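Side-chain contacts in probable starch synthase 4, chloroplastic/amyloplastic (Arabidopsis thaliana, PDB 6GNE), which is probably a plastid starch synthase, a glycosyltransferase of the two-domain GT-B fold that holds ADP and glycans in this model: residues 388-393 against 400-405; 379-384 against 407-412; 328-333 against 339-344. All coordinates share one frame; numbering follows the deposited sequence.

Contact 1 (388-393 against 400-405); sequences DLFIIP and GLTQMI. With ADP (adenosine-5'-diphosphate), chain F; AC1 (4,6-dideoxy-4-{[(1S,4R,5S,6S)-4,5,6-trihydroxy-3-(hydroxymethyl)cyclohex-2-en-1-yl]amino}-alpha-D-glucopyranose), chain C.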
# COMPACT_ATOMS: atom_id res chain seq x y z
N ASP A 388 -8.88 6.10 -20.18
CA ASP A 388 -9.58 7.36 -20.00
C ASP A 388 -10.26 7.45 -18.64
O ASP A 388 -10.42 8.55 -18.08
CB ASP A 388 -10.65 7.50 -21.05
CG ASP A 388 -10.08 7.43 -22.42
OD1 ASP A 388 -9.22 8.29 -22.74
OD2 ASP A 388 -10.45 6.48 -23.15
N LEU A 389 -10.66 6.28 -18.13
CA LEU A 389 -11.37 6.16 -16.88
C LEU A 389 -10.75 5.02 -16.08
O LEU A 389 -10.24 4.04 -16.65
CB LEU A 389 -12.84 5.86 -17.17
CG LEU A 389 -13.66 6.97 -17.83
CD1 LEU A 389 -15.02 6.51 -18.30
CD2 LEU A 389 -13.87 8.08 -16.82
N PHE A 390 -10.84 5.14 -14.76
CA PHE A 390 -10.26 4.17 -13.83
C PHE A 390 -11.19 3.95 -12.65
O PHE A 390 -11.57 4.92 -11.98
CB PHE A 390 -8.89 4.67 -13.33
CG PHE A 390 -8.14 3.62 -12.58
CD1 PHE A 390 -8.34 3.44 -11.21
CD2 PHE A 390 -7.27 2.76 -13.24
CE1 PHE A 390 -7.70 2.45 -10.51
CE2 PHE A 390 -6.59 1.76 -12.54
CZ PHE A 390 -6.81 1.61 -11.17
N ILE A 391 -11.54 2.69 -12.37
CA ILE A 391 -12.55 2.41 -11.34
C ILE A 391 -11.98 1.86 -10.03
O ILE A 391 -11.13 0.98 -10.05
CB ILE A 391 -13.67 1.48 -11.86
CG1 ILE A 391 -13.14 0.13 -12.34
CG2 ILE A 391 -14.47 2.17 -12.95
CD1 ILE A 391 -14.17 -0.98 -12.15
N ILE A 392 -12.47 2.38 -8.91
CA ILE A 392 -12.08 1.93 -7.56
C ILE A 392 -13.38 1.86 -6.73
O ILE A 392 -13.69 2.74 -5.91
CB ILE A 392 -11.04 2.86 -6.82
CG1 ILE A 392 -10.19 3.68 -7.79
CG2 ILE A 392 -10.11 2.06 -5.90
CD1 ILE A 392 -10.90 4.85 -8.43
N PRO A 393 -14.17 0.83 -6.95
CA PRO A 393 -15.45 0.77 -6.27
C PRO A 393 -15.37 -0.00 -4.94
O PRO A 393 -16.14 -0.96 -4.73
CB PRO A 393 -16.30 0.04 -7.30
CG PRO A 393 -15.35 -0.96 -7.81
CD PRO A 393 -14.07 -0.19 -7.98
N GLY A 400 -5.65 3.68 -0.62
CA GLY A 400 -5.67 3.50 -2.06
C GLY A 400 -4.69 4.45 -2.73
O GLY A 400 -4.66 5.65 -2.46
N LEU A 401 -3.86 3.87 -3.59
CA LEU A 401 -2.88 4.60 -4.37
C LEU A 401 -3.22 4.64 -5.86
O LEU A 401 -2.82 5.58 -6.58
CB LEU A 401 -1.52 3.94 -4.18
CG LEU A 401 -1.01 3.81 -2.76
CD1 LEU A 401 0.40 3.21 -2.79
CD2 LEU A 401 -0.99 5.14 -2.03
N THR A 402 -3.97 3.64 -6.32
CA THR A 402 -4.24 3.51 -7.75
C THR A 402 -5.02 4.70 -8.33
O THR A 402 -4.80 5.09 -9.47
CB THR A 402 -4.98 2.23 -8.03
OG1 THR A 402 -6.22 2.23 -7.31
CG2 THR A 402 -4.10 0.99 -7.66
N GLN A 403 -5.91 5.28 -7.53
CA GLN A 403 -6.62 6.48 -7.96
C GLN A 403 -5.68 7.69 -8.11
O GLN A 403 -5.89 8.54 -8.97
CB GLN A 403 -7.79 6.83 -7.01
CG GLN A 403 -7.48 7.61 -5.72
CD GLN A 403 -7.01 6.73 -4.58
OE1 GLN A 403 -6.63 5.56 -4.77
NE2 GLN A 403 -7.05 7.28 -3.37
N MET A 404 -4.65 7.76 -7.27
CA MET A 404 -3.67 8.82 -7.36
C MET A 404 -2.78 8.61 -8.60
O MET A 404 -2.54 9.57 -9.36
CB MET A 404 -2.82 8.89 -6.10
CG MET A 404 -3.62 9.13 -4.83
SD MET A 404 -2.61 9.35 -3.36
CE MET A 404 -3.81 9.18 -2.06
N ILE A 405 -2.36 7.37 -8.83
CA ILE A 405 -1.54 7.06 -10.00
C ILE A 405 -2.37 7.32 -11.24
O ILE A 405 -1.87 7.96 -12.18
CB ILE A 405 -1.03 5.59 -10.01
CG1 ILE A 405 -0.18 5.26 -8.75
CG2 ILE A 405 -0.22 5.29 -11.26
CD1 ILE A 405 0.06 3.79 -8.54
PB ADP F . -3.72 -2.36 -1.90
O1B ADP F . -2.63 -1.93 -0.97
O2B ADP F . -3.35 -3.38 -2.94
O3B ADP F . -4.95 -2.78 -1.13
PA ADP F . -3.25 0.25 -3.03
O1A ADP F . -4.05 1.08 -4.00
O2A ADP F . -2.86 0.95 -1.76
O3A ADP F . -4.14 -1.06 -2.76
O5' ADP F . -1.90 -0.30 -3.71
C5' ADP F . -1.91 -1.09 -4.90
C4' ADP F . -0.58 -1.08 -5.67
O4' ADP F . -0.36 -2.36 -6.28
C3' ADP F . -0.57 -0.11 -6.84
O3' ADP F . 0.77 0.27 -7.10
C2' ADP F . -1.07 -0.93 -7.99
O2' ADP F . -0.67 -0.43 -9.25
C1' ADP F . -0.42 -2.25 -7.70
N9 ADP F . -1.17 -3.42 -8.22
C8 ADP F . -2.26 -3.98 -7.69
N7 ADP F . -2.64 -5.06 -8.41
C5 ADP F . -1.77 -5.21 -9.43
C6 ADP F . -1.59 -6.14 -10.58
N6 ADP F . -2.46 -7.16 -10.78
N1 ADP F . -0.53 -5.91 -11.41
C2 ADP F . 0.31 -4.87 -11.20
N3 ADP F . 0.19 -4.00 -10.19
C4 ADP F . -0.81 -4.11 -9.29
C1 AC1 C . -0.82 -6.30 3.19
O2 AC1 C . -0.93 -5.47 5.46
C2 AC1 C . -0.91 -5.06 4.08
C4A AC1 C . -3.50 1.30 1.44
C3 AC1 C . -2.12 -4.18 3.71
O3 AC1 C . -2.07 -3.03 4.55
C4 AC1 C . -2.05 -3.82 2.22
N4A AC1 C . -3.12 -2.91 1.76
C5 AC1 C . -2.05 -5.15 1.46
O5 AC1 C . -0.89 -5.90 1.82
C6 AC1 C . -1.98 -4.99 -0.05
C1B AC1 C . -3.31 -1.54 2.26
C2B AC1 C . -4.67 -0.91 1.85
O2B AC1 C . -5.59 -1.85 1.26
C3B AC1 C . -4.55 0.31 0.95
O3B AC1 C . -5.79 1.00 1.02
O4 AC1 C . -3.38 2.37 0.49
C5B AC1 C . -2.18 0.64 1.69
C7B AC1 C . -2.11 -0.66 2.00
C6B AC1 C . -0.91 1.46 1.66
O6B AC1 C . -0.93 2.45 2.69
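Phe390 and Thr402 make the central van der Waals contact. The two side chains cross at about a right angle. The CE1 corner of the Phe390 ring lies 3.5 Å from Thr402 OG1, and Phe390 CZ lies 3.7 Å from Thr402 CB. Thr402 O sits over one face of the ring, offset toward the rim. Phe390 reaches the helix because its CG is anti to the backbone N (chi1 -169°). Ile392 adds an apolar contact, its CD1 4.0 Å from Gln403 CB. Ile392 CG1 also lies at the edge of the Phe390 ring, in its plane, and both side chains face the first turn of the helix.

No hydrogen bond crosses between 388-393 and 400-405. The polar bonds go elsewhere. Gln403 NE2 bonds to Ser424 OG, with a weak bond to Gly400 O at 3.0 Å. The Gln403 side chain bends at chi2 (-84°), which turns its amide back toward Gly400, just before the helix.

Ligand bonds come from the backbone before and at the start of the helix. Leu401 N gives a nearly straight bond to ADP O1A, 2.8 Å long at 177°. Thr402 N adds a weak, longer bond to the same oxygen. The helix N-terminus would probably stabilise this phosphate charge. Gly400 N donates to O4 of AC1 at 2.8 Å. Thr402 CG2 packs on ADP C2' at 3.6 Å, so this residue touches both the strand and the ribose.

The contact belongs to the beta-alpha-beta unit of strand 389-392, helix 402-408 and strand 412-416. Strand 389-392 lies in the parallel sheet between strands 311-317 and 412-416. On it, Leu389 and Ile391 pack on helix 448-464, and Ile391 also on helix 324-336.

Contact 2 (379-384 against 407-412); sequences LSHTIY and MRYGSI. With ADP (adenosine-5'-diphosphate), chain F.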
# COMPACT_ATOMS: atom_id res chain seq x y z
N LEU A 379 2.86 -3.84 -17.37
CA LEU A 379 1.52 -3.65 -17.94
C LEU A 379 0.67 -2.60 -17.22
O LEU A 379 -0.04 -1.82 -17.88
CB LEU A 379 0.73 -4.97 -17.99
CG LEU A 379 0.50 -5.47 -19.41
CD1 LEU A 379 -0.17 -6.84 -19.33
CD2 LEU A 379 -0.35 -4.48 -20.23
N SER A 380 0.75 -2.57 -15.88
CA SER A 380 0.05 -1.55 -15.11
C SER A 380 0.40 -0.14 -15.55
O SER A 380 -0.49 0.68 -15.76
CB SER A 380 0.25 -1.71 -13.60
OG SER A 380 1.53 -1.36 -13.19
N HIS A 381 1.69 0.13 -15.75
CA HIS A 381 2.09 1.42 -16.31
C HIS A 381 1.32 1.77 -17.58
O HIS A 381 0.72 2.83 -17.64
CB HIS A 381 3.59 1.50 -16.53
CG HIS A 381 4.38 1.68 -15.27
ND1 HIS A 381 4.82 2.90 -14.83
CD2 HIS A 381 4.81 0.77 -14.35
CE1 HIS A 381 5.48 2.75 -13.70
NE2 HIS A 381 5.48 1.47 -13.38
N THR A 382 1.32 0.89 -18.58
CA THR A 382 0.67 1.18 -19.87
C THR A 382 -0.85 1.29 -19.72
O THR A 382 -1.49 2.03 -20.46
CB THR A 382 1.03 0.16 -20.98
OG1 THR A 382 0.78 -1.18 -20.53
CG2 THR A 382 2.51 0.24 -21.36
N ILE A 383 -1.44 0.58 -18.75
CA ILE A 383 -2.89 0.66 -18.50
C ILE A 383 -3.30 1.98 -17.90
O ILE A 383 -4.30 2.56 -18.35
CB ILE A 383 -3.44 -0.53 -17.69
CG1 ILE A 383 -3.45 -1.78 -18.57
CG2 ILE A 383 -4.85 -0.26 -17.20
CD1 ILE A 383 -3.68 -3.07 -17.81
N TYR A 384 -2.56 2.46 -16.91
CA TYR A 384 -2.81 3.80 -16.36
C TYR A 384 -2.70 4.84 -17.50
O TYR A 384 -3.57 5.68 -17.67
CB TYR A 384 -1.82 4.17 -15.25
CG TYR A 384 -1.98 3.44 -13.92
CD1 TYR A 384 -3.15 3.57 -13.15
CD2 TYR A 384 -0.94 2.66 -13.40
CE1 TYR A 384 -3.30 2.92 -11.93
CE2 TYR A 384 -1.08 1.99 -12.16
CZ TYR A 384 -2.26 2.13 -11.42
OH TYR A 384 -2.36 1.48 -10.21
N MET A 407 -4.84 9.43 -11.80
CA MET A 407 -4.93 10.87 -12.05
C MET A 407 -3.59 11.49 -12.49
O MET A 407 -3.54 12.39 -13.33
CB MET A 407 -5.45 11.58 -10.81
CG MET A 407 -6.93 11.35 -10.59
SD MET A 407 -7.64 12.35 -9.30
CE MET A 407 -7.05 11.52 -7.84
N ARG A 408 -2.50 10.97 -11.94
CA ARG A 408 -1.17 11.39 -12.35
C ARG A 408 -0.94 11.11 -13.83
O ARG A 408 -0.28 11.89 -14.49
CB ARG A 408 -0.13 10.68 -11.47
CG ARG A 408 1.34 10.87 -11.81
CD ARG A 408 1.77 12.29 -11.58
NE ARG A 408 3.23 12.38 -11.56
CZ ARG A 408 3.96 13.45 -11.90
NH1 ARG A 408 3.39 14.56 -12.30
NH2 ARG A 408 5.29 13.39 -11.80
N TYR A 409 -1.50 10.01 -14.33
CA TYR A 409 -1.41 9.61 -15.75
C TYR A 409 -2.64 10.06 -16.57
O TYR A 409 -2.86 9.59 -17.69
CB TYR A 409 -1.21 8.07 -15.84
CG TYR A 409 0.19 7.63 -15.50
CD1 TYR A 409 0.68 7.75 -14.22
CD2 TYR A 409 1.05 7.13 -16.48
CE1 TYR A 409 1.99 7.37 -13.91
CE2 TYR A 409 2.37 6.75 -16.18
CZ TYR A 409 2.83 6.87 -14.89
OH TYR A 409 4.09 6.51 -14.55
N GLY A 410 -3.42 10.97 -16.02
CA GLY A 410 -4.55 11.57 -16.72
C GLY A 410 -5.82 10.74 -16.82
O GLY A 410 -6.75 11.18 -17.52
N SER A 411 -5.88 9.57 -16.16
CA SER A 411 -7.06 8.72 -16.20
C SER A 411 -7.99 9.15 -15.06
O SER A 411 -7.54 9.24 -13.91
CB SER A 411 -6.66 7.24 -16.08
OG SER A 411 -7.76 6.34 -16.23
N ILE A 412 -9.25 9.40 -15.37
CA ILE A 412 -10.20 10.00 -14.42
C ILE A 412 -10.92 8.97 -13.57
O ILE A 412 -11.52 8.07 -14.11
CB ILE A 412 -11.23 10.85 -15.15
CG1 ILE A 412 -10.52 11.94 -15.98
CG2 ILE A 412 -12.22 11.47 -14.16
CD1 ILE A 412 -9.54 12.82 -15.20
PB ADP F . -3.72 -2.36 -1.90
O1B ADP F . -2.63 -1.93 -0.97
O2B ADP F . -3.35 -3.38 -2.94
O3B ADP F . -4.95 -2.78 -1.13
PA ADP F . -3.25 0.25 -3.03
O1A ADP F . -4.05 1.08 -4.00
O2A ADP F . -2.86 0.95 -1.76
O3A ADP F . -4.14 -1.06 -2.76
O5' ADP F . -1.90 -0.30 -3.71
C5' ADP F . -1.91 -1.09 -4.90
C4' ADP F . -0.58 -1.08 -5.67
O4' ADP F . -0.36 -2.36 -6.28
C3' ADP F . -0.57 -0.11 -6.84
O3' ADP F . 0.77 0.27 -7.10
C2' ADP F . -1.07 -0.93 -7.99
O2' ADP F . -0.67 -0.43 -9.25
C1' ADP F . -0.42 -2.25 -7.70
N9 ADP F . -1.17 -3.42 -8.22
C8 ADP F . -2.26 -3.98 -7.69
N7 ADP F . -2.64 -5.06 -8.41
C5 ADP F . -1.77 -5.21 -9.43
C6 ADP F . -1.59 -6.14 -10.58
N6 ADP F . -2.46 -7.16 -10.78
N1 ADP F . -0.53 -5.91 -11.41
C2 ADP F . 0.31 -4.87 -11.20
N3 ADP F . 0.19 -4.00 -10.19
C4 ADP F . -0.81 -4.11 -9.29
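His381 ND1 and Tyr409 OH both hydrogen-bond to Asp274 OD2. One carboxylate oxygen thus ties the two segments together, although no hydrogen bond runs directly between them. His381 ND1 and Tyr409 OH are 3.7 Å apart, with the hydroxyl at the edge of the imidazole and near its plane. Trp269 stacks on the His381 ring and also touches Tyr409.

Closer to the backbone the contact is van der Waals packing. Tyr384 CB makes an apolar contact with Tyr409 CB at 4.0 Å. Tyr384 O lies 3.8 Å from Ser411 CB. The Tyr384 ring leads away from 407-412, with its CG anti to the carbonyl carbon (chi1 -71°). Its hydroxyl meets ADP instead: Tyr384 OH and ADP O2' form a 2.7 Å hydrogen bond, with O2' in the plane of the ring.

The turn after helix 402-408 brings Tyr409 and Ser411 to this site. It is a Schellman motif with Gly410, at positive phi, as the C-prime residue. Gly410 N bonds to Met407 O at 3.0 Å, and Ser411 N bonds to Ala406 O. Ser411 OG is held by Ser387 OG, which also bonds to Ile383 O.

Helix 377-386 packs on the turn between helix 402-408 and strand 412-416. Its Tyr384 also touches Thr402, Ile405 and Ala406 of that helix. Elsewhere helix 377-386 touches strand 340-346 and helix 287-300.

Contact 3 (328-333 against 339-344); sequences RHAIYR and GQFVLL. With ADP (adenosine-5'-diphosphate), chain F.
The Phe341 ring has Ile331 CG1 over one face. This is a CH-pi contact, with Ile331 CG1 3.8 Å from the ring centroid and 20° off the ring normal. The carbon is displaced toward the rim, and its closest ring atom is Phe341 CE1 at 3.6 Å. At the edge of the ring, in its plane, lies Leu343 CB of the same strand. Ala330 O approaches obliquely, 3.8 Å from Phe341 CD2.

Ala330 adds a small apolar contact, with Ala330 CB 4.1 Å from Phe341 CE2. The Ile331 and Phe341 side chains cross at about a right angle. With chi1 at -161° the Phe341 ring swings away from its own backbone N and lies against Ala330 and Ile331. No hydrogen bond links the segments. The three touching residues are buried. The contact is side-chain packing of helix 324-336 on strand 340-346, mostly apolar.

At the far end of 339-344 the strand reaches the ligand. Leu344 CG packs 3.8 Å from ADP N1, beside the adenine.

The contact joins two elements of the beta-alpha-beta unit of strand 311-317, helix 324-336 and strand 340-346. Helix 448-464 lies beside helix 324-336 and touches His329, Ala330 and Arg333. Strand 340-346 pairs with strands 311-317 and 369-372, while its Val342 and Leu344 pack on helix 377-386.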
# COMPACT_ATOMS: atom_id res chain seq x y z
N ARG A 328 -16.96 -6.77 -11.42
CA ARG A 328 -17.65 -7.65 -12.34
C ARG A 328 -18.77 -6.92 -13.11
O ARG A 328 -18.81 -7.01 -14.34
CB ARG A 328 -18.24 -8.82 -11.59
CG ARG A 328 -18.91 -9.85 -12.48
CD ARG A 328 -19.80 -10.79 -11.72
NE ARG A 328 -19.88 -12.07 -12.45
CZ ARG A 328 -20.71 -12.33 -13.48
NH1 ARG A 328 -20.69 -13.54 -14.05
NH2 ARG A 328 -21.54 -11.40 -13.95
N HIS A 329 -19.63 -6.20 -12.39
CA HIS A 329 -20.73 -5.47 -13.01
C HIS A 329 -20.22 -4.43 -13.99
O HIS A 329 -20.77 -4.26 -15.06
CB HIS A 329 -21.62 -4.79 -11.97
CG HIS A 329 -22.65 -3.88 -12.57
ND1 HIS A 329 -23.66 -4.34 -13.37
CD2 HIS A 329 -22.81 -2.53 -12.51
CE1 HIS A 329 -24.42 -3.32 -13.76
NE2 HIS A 329 -23.92 -2.21 -13.25
N ALA A 330 -19.18 -3.72 -13.60
CA ALA A 330 -18.61 -2.64 -14.41
C ALA A 330 -18.10 -3.12 -15.76
O ALA A 330 -18.12 -2.35 -16.70
CB ALA A 330 -17.47 -1.97 -13.65
N ILE A 331 -17.63 -4.37 -15.83
CA ILE A 331 -17.18 -4.90 -17.09
C ILE A 331 -18.35 -4.87 -18.08
O ILE A 331 -18.22 -4.31 -19.18
CB ILE A 331 -16.62 -6.33 -16.96
CG1 ILE A 331 -15.29 -6.31 -16.21
CG2 ILE A 331 -16.39 -6.96 -18.33
CD1 ILE A 331 -14.88 -7.67 -15.66
N TYR A 332 -19.46 -5.45 -17.68
CA TYR A 332 -20.63 -5.56 -18.56
C TYR A 332 -21.29 -4.22 -18.82
O TYR A 332 -21.75 -3.97 -19.92
CB TYR A 332 -21.66 -6.58 -18.01
CG TYR A 332 -21.11 -7.97 -17.95
CD1 TYR A 332 -21.14 -8.77 -19.06
CD2 TYR A 332 -20.52 -8.46 -16.77
CE1 TYR A 332 -20.63 -10.06 -19.01
CE2 TYR A 332 -20.00 -9.76 -16.69
CZ TYR A 332 -20.06 -10.56 -17.82
OH TYR A 332 -19.58 -11.85 -17.82
N ARG A 333 -21.33 -3.37 -17.82
CA ARG A 333 -21.97 -2.08 -17.98
C ARG A 333 -21.19 -1.18 -18.95
O ARG A 333 -21.78 -0.47 -19.79
CB ARG A 333 -22.14 -1.39 -16.62
CG ARG A 333 -23.02 -0.16 -16.66
CD ARG A 333 -24.39 -0.50 -17.21
NE ARG A 333 -25.37 0.52 -16.88
CZ ARG A 333 -26.67 0.42 -17.13
NH1 ARG A 333 -27.17 -0.64 -17.73
NH2 ARG A 333 -27.48 1.40 -16.76
N GLY A 339 -18.30 1.40 -24.26
CA GLY A 339 -16.89 1.58 -23.95
C GLY A 339 -16.16 0.27 -24.02
O GLY A 339 -16.76 -0.76 -24.30
N GLN A 340 -14.85 0.33 -23.79
CA GLN A 340 -13.98 -0.83 -23.66
C GLN A 340 -13.47 -0.94 -22.23
O GLN A 340 -13.48 0.03 -21.49
CB GLN A 340 -12.80 -0.71 -24.61
CG GLN A 340 -13.19 -0.50 -26.08
CD GLN A 340 -12.00 -0.30 -27.00
OE1 GLN A 340 -11.11 0.47 -26.70
NE2 GLN A 340 -12.01 -0.99 -28.14
N PHE A 341 -13.04 -2.13 -21.85
CA PHE A 341 -12.62 -2.42 -20.48
C PHE A 341 -11.37 -3.33 -20.44
O PHE A 341 -11.36 -4.41 -21.05
CB PHE A 341 -13.77 -3.10 -19.74
CG PHE A 341 -13.65 -3.05 -18.26
CD1 PHE A 341 -12.79 -3.89 -17.57
CD2 PHE A 341 -14.39 -2.14 -17.55
CE1 PHE A 341 -12.66 -3.82 -16.20
CE2 PHE A 341 -14.27 -2.05 -16.16
CZ PHE A 341 -13.40 -2.89 -15.48
N VAL A 342 -10.36 -2.91 -19.69
CA VAL A 342 -9.16 -3.68 -19.45
C VAL A 342 -8.98 -3.89 -17.95
O VAL A 342 -8.83 -2.92 -17.22
CB VAL A 342 -7.90 -2.96 -19.98
CG1 VAL A 342 -6.66 -3.77 -19.67
CG2 VAL A 342 -7.98 -2.86 -21.49
N LEU A 343 -8.98 -5.14 -17.52
CA LEU A 343 -8.75 -5.49 -16.13
C LEU A 343 -7.37 -6.12 -16.01
O LEU A 343 -7.02 -7.04 -16.77
CB LEU A 343 -9.79 -6.48 -15.60
CG LEU A 343 -9.62 -7.03 -14.18
CD1 LEU A 343 -9.65 -5.91 -13.15
CD2 LEU A 343 -10.71 -8.00 -13.86
N LEU A 344 -6.60 -5.63 -15.05
CA LEU A 344 -5.38 -6.28 -14.62
C LEU A 344 -5.52 -6.56 -13.13
O LEU A 344 -5.55 -5.64 -12.34
CB LEU A 344 -4.19 -5.38 -14.90
CG LEU A 344 -2.83 -5.88 -14.44
CD1 LEU A 344 -2.54 -7.22 -15.07
CD2 LEU A 344 -1.79 -4.83 -14.85
PB ADP F . -3.72 -2.36 -1.90
O1B ADP F . -2.63 -1.93 -0.97
O2B ADP F . -3.35 -3.38 -2.94
O3B ADP F . -4.95 -2.78 -1.13
PA ADP F . -3.25 0.25 -3.03
O1A ADP F . -4.05 1.08 -4.00
O2A ADP F . -2.86 0.95 -1.76
O3A ADP F . -4.14 -1.06 -2.76
O5' ADP F . -1.90 -0.30 -3.71
C5' ADP F . -1.91 -1.09 -4.90
C4' ADP F . -0.58 -1.08 -5.67
O4' ADP F . -0.36 -2.36 -6.28
C3' ADP F . -0.57 -0.11 -6.84
O3' ADP F . 0.77 0.27 -7.10
C2' ADP F . -1.07 -0.93 -7.99
O2' ADP F . -0.67 -0.43 -9.25
C1' ADP F . -0.42 -2.25 -7.70
N9 ADP F . -1.17 -3.42 -8.22
C8 ADP F . -2.26 -3.98 -7.69
N7 ADP F . -2.64 -5.06 -8.41
C5 ADP F . -1.77 -5.21 -9.43
C6 ADP F . -1.59 -6.14 -10.58
N6 ADP F . -2.46 -7.16 -10.78
N1 ADP F . -0.53 -5.91 -11.41
C2 ADP F . 0.31 -4.87 -11.20
N3 ADP F . 0.19 -4.00 -10.19
C4 ADP F . -0.81 -4.11 -9.29

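Contact 3 closes first along the chain; contact 2 then spans contact 1. The centres of contacts 1 and 2 are about 8 Å apart, and both use helix 402-408. Ile412 probably makes backbone hydrogen bonds to Asp388 and Phe390, where strands 389-392 and 412-416 run parallel side by side. The centre of contact 3 lies about 14 Å from that of contact 1 and about 16 Å from that of contact 2. Contacts 1 and 3 share the six-stranded parallel sheet. All three reach ADP, at overlapping parts: phosphate and ribose, ribose and adenine, and adenine. Together they pack helices on and around this sheet of the C-terminal Rossmann-like GT-B domain, which forms one side of the ADP pocket.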